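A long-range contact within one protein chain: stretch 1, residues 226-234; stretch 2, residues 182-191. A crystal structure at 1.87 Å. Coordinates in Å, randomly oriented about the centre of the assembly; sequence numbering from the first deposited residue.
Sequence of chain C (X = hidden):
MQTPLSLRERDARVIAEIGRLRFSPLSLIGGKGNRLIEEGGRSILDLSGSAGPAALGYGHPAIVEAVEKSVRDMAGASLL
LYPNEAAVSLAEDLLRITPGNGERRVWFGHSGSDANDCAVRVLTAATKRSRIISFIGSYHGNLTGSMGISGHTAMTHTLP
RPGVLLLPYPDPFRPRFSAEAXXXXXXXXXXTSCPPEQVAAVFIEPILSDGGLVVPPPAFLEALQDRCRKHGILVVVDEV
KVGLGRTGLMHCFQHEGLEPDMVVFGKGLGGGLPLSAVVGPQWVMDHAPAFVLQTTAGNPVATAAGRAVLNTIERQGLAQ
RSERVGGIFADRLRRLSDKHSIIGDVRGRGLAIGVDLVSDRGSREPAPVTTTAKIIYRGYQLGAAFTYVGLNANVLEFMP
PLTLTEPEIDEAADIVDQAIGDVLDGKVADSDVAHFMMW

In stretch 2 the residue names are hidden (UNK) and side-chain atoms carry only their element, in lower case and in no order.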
ATOM      1  N   ASP C 226      19.754 -10.349 -22.247  1.00 24.76           N
ATOM      2  CA  ASP C 226      19.873 -11.283 -23.380  1.00 26.83           C
ATOM      3  C   ASP C 226      20.132 -12.733 -22.925  1.00 26.53           C
ATOM      4  O   ASP C 226      19.540 -13.653 -23.495  1.00 27.70           O
ATOM      5  CB  ASP C 226      20.986 -10.829 -24.347  1.00 29.22           C
ATOM      6  CG  ASP C 226      20.630  -9.550 -25.114  1.00 32.96           C
ATOM      7  OD1 ASP C 226      19.514  -9.023 -24.986  1.00 36.37           O
ATOM      8  OD2 ASP C 226      21.496  -9.039 -25.845  1.00 37.29           O
ATOM      9  N   ARG C 227      21.002 -12.923 -21.915  1.00 26.84           N
ATOM     10  CA  ARG C 227      21.255 -14.240 -21.281  1.00 28.09           C
ATOM     11  C   ARG C 227      19.985 -14.900 -20.717  1.00 27.54           C
ATOM     12  O   ARG C 227      19.825 -16.111 -20.796  1.00 25.74           O
ATOM     13  CB  ARG C 227      22.242 -14.131 -20.099  1.00 33.23           C
ATOM     14  CG  ARG C 227      23.701 -13.818 -20.405  1.00 38.40           C
ATOM     15  CD  ARG C 227      24.436 -14.943 -21.108  1.00 39.65           C
ATOM     16  NE  ARG C 227      25.845 -15.045 -20.696  1.00 40.11           N
ATOM     17  CZ  ARG C 227      26.822 -14.256 -21.126  1.00 40.53           C
ATOM     18  NH1 ARG C 227      28.050 -14.474 -20.703  1.00 40.37           N
ATOM     19  NH2 ARG C 227      26.581 -13.244 -21.955  1.00 40.50           N
ATOM     20  N   CYS C 228      19.104 -14.085 -20.135  1.00 26.09           N
ATOM     21  CA  CYS C 228      17.874 -14.548 -19.506  1.00 23.62           C
ATOM     22  C   CYS C 228      16.760 -14.775 -20.552  1.00 23.00           C
ATOM     23  O   CYS C 228      16.082 -15.803 -20.536  1.00 25.10           O
ATOM     24  CB  CYS C 228      17.473 -13.542 -18.472  1.00 22.78           C
ATOM     25  SG  CYS C 228      18.581 -13.547 -17.027  1.00 24.28           S
ATOM     26  N   ARG C 229      16.612 -13.836 -21.468  1.00 21.34           N
ATOM     27  CA  ARG C 229      15.561 -13.801 -22.451  1.00 23.17           C
ATOM     28  C   ARG C 229      15.701 -14.964 -23.424  1.00 23.25           C
ATOM     29  O   ARG C 229      14.727 -15.507 -23.879  1.00 25.10           O
ATOM     30  CB  ARG C 229      15.605 -12.458 -23.211  1.00 23.94           C
ATOM     31  CG  ARG C 229      14.604 -12.385 -24.382  1.00 26.02           C
ATOM     32  CD  ARG C 229      14.242 -10.956 -24.736  1.00 25.38           C
ATOM     33  NE  ARG C 229      13.521 -10.312 -23.632  1.00 24.22           N
ATOM     34  CZ  ARG C 229      13.409  -9.002 -23.467  1.00 25.06           C
ATOM     35  NH1 ARG C 229      14.007  -8.162 -24.303  1.00 26.72           N
ATOM     36  NH2 ARG C 229      12.745  -8.519 -22.427  1.00 25.56           N
ATOM     37  N   LYS C 230      16.926 -15.351 -23.698  1.00 25.71           N
ATOM     38  CA  LYS C 230      17.240 -16.552 -24.467  1.00 30.33           C
ATOM     39  C   LYS C 230      16.548 -17.844 -23.965  1.00 29.92           C
ATOM     40  O   LYS C 230      16.403 -18.811 -24.736  1.00 32.88           O
ATOM     41  CB  LYS C 230      18.773 -16.712 -24.463  1.00 34.08           C
ATOM     42  CG  LYS C 230      19.335 -18.100 -24.701  1.00 38.23           C
ATOM     43  CD  LYS C 230      20.863 -18.126 -24.628  1.00 38.30           C
ATOM     44  CE  LYS C 230      21.474 -16.958 -25.396  1.00 40.78           C
ATOM     45  NZ  LYS C 230      22.881 -17.204 -25.802  1.00 43.29           N
ATOM     46  N   HIS C 231      16.132 -17.867 -22.694  1.00 25.93           N
ATOM     47  CA  HIS C 231      15.462 -19.029 -22.084  1.00 23.46           C
ATOM     48  C   HIS C 231      14.046 -18.735 -21.651  1.00 21.85           C
ATOM     49  O   HIS C 231      13.493 -19.478 -20.835  1.00 21.25           O
ATOM     50  CB  HIS C 231      16.262 -19.528 -20.865  1.00 25.17           C
ATOM     51  CG  HIS C 231      17.685 -19.868 -21.179  1.00 26.17           C
ATOM     52  ND1 HIS C 231      18.041 -21.032 -21.828  1.00 28.33           N
ATOM     53  CD2 HIS C 231      18.839 -19.201 -20.938  1.00 26.67           C
ATOM     54  CE1 HIS C 231      19.354 -21.063 -21.988  1.00 27.40           C
ATOM     55  NE2 HIS C 231      19.860 -19.964 -21.457  1.00 27.94           N
ATOM     56  N   GLY C 232      13.456 -17.671 -22.207  1.00 20.29           N
ATOM     57  CA  GLY C 232      12.105 -17.293 -21.902  1.00 19.75           C
ATOM     58  C   GLY C 232      11.945 -16.637 -20.533  1.00 20.69           C
ATOM     59  O   GLY C 232      10.825 -16.451 -20.089  1.00 24.09           O
ATOM     60  N   ILE C 233      13.041 -16.304 -19.850  1.00 21.16           N
ATOM     61  CA  ILE C 233      12.947 -15.635 -18.542  1.00 20.47           C
ATOM     62  C   ILE C 233      12.456 -14.196 -18.813  1.00 22.05           C
ATOM     63  O   ILE C 233      13.027 -13.453 -19.627  1.00 24.18           O
ATOM     64  CB  ILE C 233      14.297 -15.616 -17.785  1.00 19.42           C
ATOM     65  CG1 ILE C 233      14.768 -17.039 -17.484  1.00 19.73           C
ATOM     66  CG2 ILE C 233      14.181 -14.863 -16.479  1.00 19.07           C
ATOM     67  CD1 ILE C 233      16.223 -17.237 -17.124  1.00 19.86           C
ATOM     68  N   LEU C 234      11.394 -13.789 -18.145  1.00 22.79           N
ATOM     69  CA  LEU C 234      10.906 -12.433 -18.303  1.00 21.92           C
ATOM     70  C   LEU C 234      11.801 -11.421 -17.560  1.00 23.05           C
ATOM     71  O   LEU C 234      12.335 -11.705 -16.471  1.00 22.05           O
ATOM     72  CB  LEU C 234       9.465 -12.341 -17.813  1.00 22.81           C
ATOM     73  CG  LEU C 234       8.454 -13.219 -18.555  1.00 24.20           C
ATOM     74  CD1 LEU C 234       7.054 -13.114 -17.944  1.00 26.57           C
ATOM     75  CD2 LEU C 234       8.439 -12.862 -20.028  1.00 25.51           C
ATOM     76  N   UNK C 182      30.213 -11.640 -13.391  1.00 22.05           N
ATOM     77  CA  UNK C 182      28.854 -11.883 -12.953  1.00 22.39           C
ATOM     78  C   UNK C 182      28.083 -12.714 -14.005  1.00 22.20           C
ATOM     79  O   UNK C 182      27.429 -13.715 -13.677  1.00 23.74           O
ATOM     80  c   UNK C 182      26.721 -10.733 -12.338  1.00 23.04           C
ATOM     81  c   UNK C 182      28.201 -10.570 -12.598  1.00 21.88           C
ATOM     82  c   UNK C 182      28.895 -10.052 -11.335  1.00 20.84           C
ATOM     83  N   UNK C 183      28.246 -12.362 -15.260  1.00 22.40           N
ATOM     84  CA  UNK C 183      27.629 -13.130 -16.347  1.00 24.76           C
ATOM     85  C   UNK C 183      28.097 -14.559 -16.333  1.00 24.51           C
ATOM     86  O   UNK C 183      27.326 -15.478 -16.574  1.00 24.51           O
ATOM     87  c   UNK C 183      27.305 -11.130 -17.882  1.00 27.90           C
ATOM     88  c   UNK C 183      27.931 -12.502 -17.695  1.00 24.56           C
ATOM     89  c   UNK C 183      27.923 -10.420 -19.101  1.00 30.08           C
ATOM     90  c   UNK C 183      25.764 -11.192 -17.943  1.00 27.52           C
ATOM     91  N   UNK C 184      29.388 -14.767 -16.073  1.00 26.08           N
ATOM     92  CA  UNK C 184      29.998 -16.129 -16.034  1.00 27.74           C
ATOM     93  C   UNK C 184      29.344 -16.949 -14.904  1.00 25.47           C
ATOM     94  O   UNK C 184      28.963 -18.050 -15.131  1.00 23.35           O
ATOM     95  c   UNK C 184      32.287 -17.223 -15.499  1.00 41.05           C
ATOM     96  c   UNK C 184      33.781 -17.351 -15.794  1.00 49.88           C
ATOM     97  o   UNK C 184      34.594 -17.332 -14.867  1.00 52.59           O
ATOM     98  o   UNK C 184      34.123 -17.524 -16.939  1.00 58.11           O
ATOM     99  c   UNK C 184      31.532 -16.003 -16.003  1.00 33.07           C
ATOM    100  N   UNK C 185      29.243 -16.359 -13.721  1.00 22.65           N
ATOM    101  CA  UNK C 185      28.619 -16.945 -12.567  1.00 23.96           C
ATOM    102  C   UNK C 185      27.165 -17.350 -12.850  1.00 21.82           C
ATOM    103  O   UNK C 185      26.740 -18.423 -12.456  1.00 20.56           O
ATOM    104  c   UNK C 185      28.701 -15.972 -11.373  1.00 23.98           C
ATOM    105  c   UNK C 185      28.784 -17.709  -9.545  1.00 26.80           C
ATOM    106  c   UNK C 185      28.464 -15.340  -9.005  1.00 28.93           C
ATOM    107  c   UNK C 185      28.169 -16.415 -10.030  1.00 26.38           C
ATOM    108  N   UNK C 186      26.421 -16.502 -13.541  1.00 21.42           N
ATOM    109  CA  UNK C 186      25.039 -16.806 -13.907  1.00 23.21           C
ATOM    110  C   UNK C 186      25.003 -17.944 -14.893  1.00 24.33           C
ATOM    111  O   UNK C 186      24.173 -18.869 -14.743  1.00 24.28           O
ATOM    112  c   UNK C 186      22.876 -15.800 -14.964  1.00 24.67           C
ATOM    113  c   UNK C 186      22.399 -14.589 -15.751  1.00 24.60           C
ATOM    114  c   UNK C 186      24.316 -15.615 -14.501  1.00 24.75           C
ATOM    115  c   UNK C 186      21.963 -16.089 -13.774  1.00 25.26           C
ATOM    116  N   UNK C 187      25.882 -17.885 -15.888  1.00 25.16           N
ATOM    117  CA  UNK C 187      25.969 -18.985 -16.877  1.00 27.72           C
ATOM    118  C   UNK C 187      26.226 -20.307 -16.164  1.00 25.51           C
ATOM    119  O   UNK C 187      25.696 -21.343 -16.580  1.00 26.46           O
ATOM    120  o   UNK C 187      27.935 -17.151 -19.301  1.00 40.01           O
ATOM    121  c   UNK C 187      27.112 -18.791 -17.863  1.00 28.17           C
ATOM    122  c   UNK C 187      26.893 -17.650 -18.807  1.00 35.99           C
ATOM    123  o   UNK C 187      25.716 -17.253 -19.080  1.00 39.96           O
ATOM    124  N   UNK C 188      27.052 -20.267 -15.112  1.00 24.10           N
ATOM    125  CA  UNK C 188      27.395 -21.472 -14.351  1.00 23.80           C
ATOM    126  C   UNK C 188      26.207 -22.006 -13.584  1.00 22.00           C
ATOM    127  O   UNK C 188      25.949 -23.203 -13.603  1.00 21.85           O
ATOM    128  c   UNK C 188      29.127 -22.506 -12.790  1.00 25.98           C
ATOM    129  c   UNK C 188      29.480 -23.959 -10.901  1.00 26.75           C
ATOM    130  c   UNK C 188      30.394 -24.576 -13.055  1.00 27.21           C
ATOM    131  o   UNK C 188      30.683 -25.979 -11.080  1.00 30.26           O
ATOM    132  c   UNK C 188      30.200 -24.835 -11.690  1.00 28.74           C
ATOM    133  c   UNK C 188      28.554 -21.226 -13.362  1.00 25.27           C
ATOM    134  c   UNK C 188      29.860 -23.407 -13.595  1.00 26.33           C
ATOM    135  c   UNK C 188      28.964 -22.809 -11.444  1.00 27.21           C
ATOM    136  N   UNK C 189      25.513 -21.131 -12.860  1.00 22.33           N
ATOM    137  CA  UNK C 189      24.257 -21.517 -12.224  1.00 21.09           C
ATOM    138  C   UNK C 189      23.254 -22.114 -13.252  1.00 22.01           C
ATOM    139  O   UNK C 189      22.697 -23.182 -13.025  1.00 22.75           O
ATOM    140  n   UNK C 189      25.406 -19.483  -9.823  1.00 23.93           N
ATOM    141  c   UNK C 189      23.684 -20.355 -11.459  1.00 20.71           C
ATOM    142  c   UNK C 189      24.263 -20.216 -10.093  1.00 21.42           C
ATOM    143  n   UNK C 189      24.742 -20.272  -7.949  1.00 21.74           N
ATOM    144  c   UNK C 189      23.871 -20.731  -8.910  1.00 22.07           C
ATOM    145  c   UNK C 189      25.658 -19.516  -8.524  1.00 20.93           C
ATOM    146  N   UNK C 190      23.079 -21.477 -14.398  1.00 22.14           N
ATOM    147  CA  UNK C 190      22.180 -21.996 -15.433  1.00 22.25           C
ATOM    148  C   UNK C 190      22.561 -23.374 -15.888  1.00 23.07           C
ATOM    149  O   UNK C 190      21.674 -24.148 -16.175  1.00 21.52           O
ATOM    150  c   UNK C 190      19.668 -17.568 -16.267  1.00 25.33           C
ATOM    151  c   UNK C 190      19.650 -18.512 -15.258  1.00 23.83           C
ATOM    152  c   UNK C 190      22.092 -21.088 -16.671  1.00 23.54           C
ATOM    153  c   UNK C 190      21.233 -18.881 -17.498  1.00 23.98           C
ATOM    154  c   UNK C 190      20.425 -17.766 -17.408  1.00 23.84           C
ATOM    155  c   UNK C 190      21.240 -19.848 -16.496  1.00 23.82           C
ATOM    156  c   UNK C 190      20.417 -19.654 -15.374  1.00 23.69           C
ATOM    157  N   UNK C 191      23.863 -23.669 -15.937  1.00 24.70           N
ATOM    158  CA  UNK C 191      24.341 -24.995 -16.373  1.00 24.96           C
ATOM    159  C   UNK C 191      24.289 -26.078 -15.272  1.00 24.42           C
ATOM    160  O   UNK C 191      24.566 -27.225 -15.525  1.00 21.66           O
ATOM    161  c   UNK C 191      25.741 -24.874 -16.933  1.00 25.40           C
TER

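Position 182 carries three side-chain carbons, one bonded to the other two. The fork at the first carbon, with no heteroatom, identifies valine, Val182. It is buried but out of reach of stretch 1, so its apolar branches serve other parts of the fold, while its carbonyl accepts the helical hydrogen bond from N of residue 186.

Position 183 has four carbons forked at the second, and its CB lies 3.6 Å from Arg227 NH1, over one face of the guanidinium. This is Leu183. A guanidinium has no hydrogen-bonding groups on its faces, so an aliphatic carbon can pack there while the edge remains free for an acceptor.

At position 184 a chain of three carbons ends in two oxygens, which makes it Glu184. Its CA-to-CB bond points away from stretch 1, and the charged end sits at an exposed site, where a carboxylate is readily accommodated.

Position 185 again shows four carbons forked at the second, hence Leu185; it too is out of reach of stretch 1. The same pattern recurs at position 186, but here the CA-to-CB bond points toward the other stretch. This is Leu186, whose CD2 lies 4.2 Å from Cys228 SG, an apolar contact between two buried side chains.

Position 187 has two carbons, the second bearing two oxygens, and those oxygens meet the guanidinium edge of Arg227: Asp187. The CA-to-CB bond points sideways, yet the end of this short side chain comes nearer. Arg227 NE donates to Asp187 OD1 at 2.7 Å and Arg227 NH1 to Asp187 OD2 at 3.0 Å, forming a two-pronged salt bridge.

One carbon followed by a six-carbon ring bearing an oxygen marks position 188 as Tyr188. It is exposed and beyond reach of stretch 1. Position 189 has one carbon and a five-membered ring of three carbons and two nitrogens, so it is His189. Also distant from stretch 1, it turns back on its own helix, with ND1 donating to Leu185 O at 3.1 Å.

Position 190 has one carbon and a ring of six carbons without oxygen, lying close to Ile233, Cys228 and His231: Phe190. Its CZ approaches Ile233 CD1 at 3.6 Å and Cys228 SG at 4.2 Å. The His231 ring forms an oblique aromatic pair with it, centroids 5.6 Å apart. A broad, wholly apolar ring suits a site touched by so many side chains. A single side-chain carbon at position 191 gives Ala191, exposed and out of contact.

The contact thus combines two kinds of chemistry. Positions 183, 186, 187 and 190, at steps of three, one and three residues, fall on one side of the helix, as a repeat of about 3.6 residues per turn allows. Around 187, paired charges fix Arg227; around 190, the aromatic ring packs against Cys228, His231 and Ile233. A type I turn runs from Arg229 to Gly232; Cys228 before it, His231 within it and Ile233 after it all come close to the Phe190 ring.

Stretch 2, residues 182-191: VLELLDYHFA
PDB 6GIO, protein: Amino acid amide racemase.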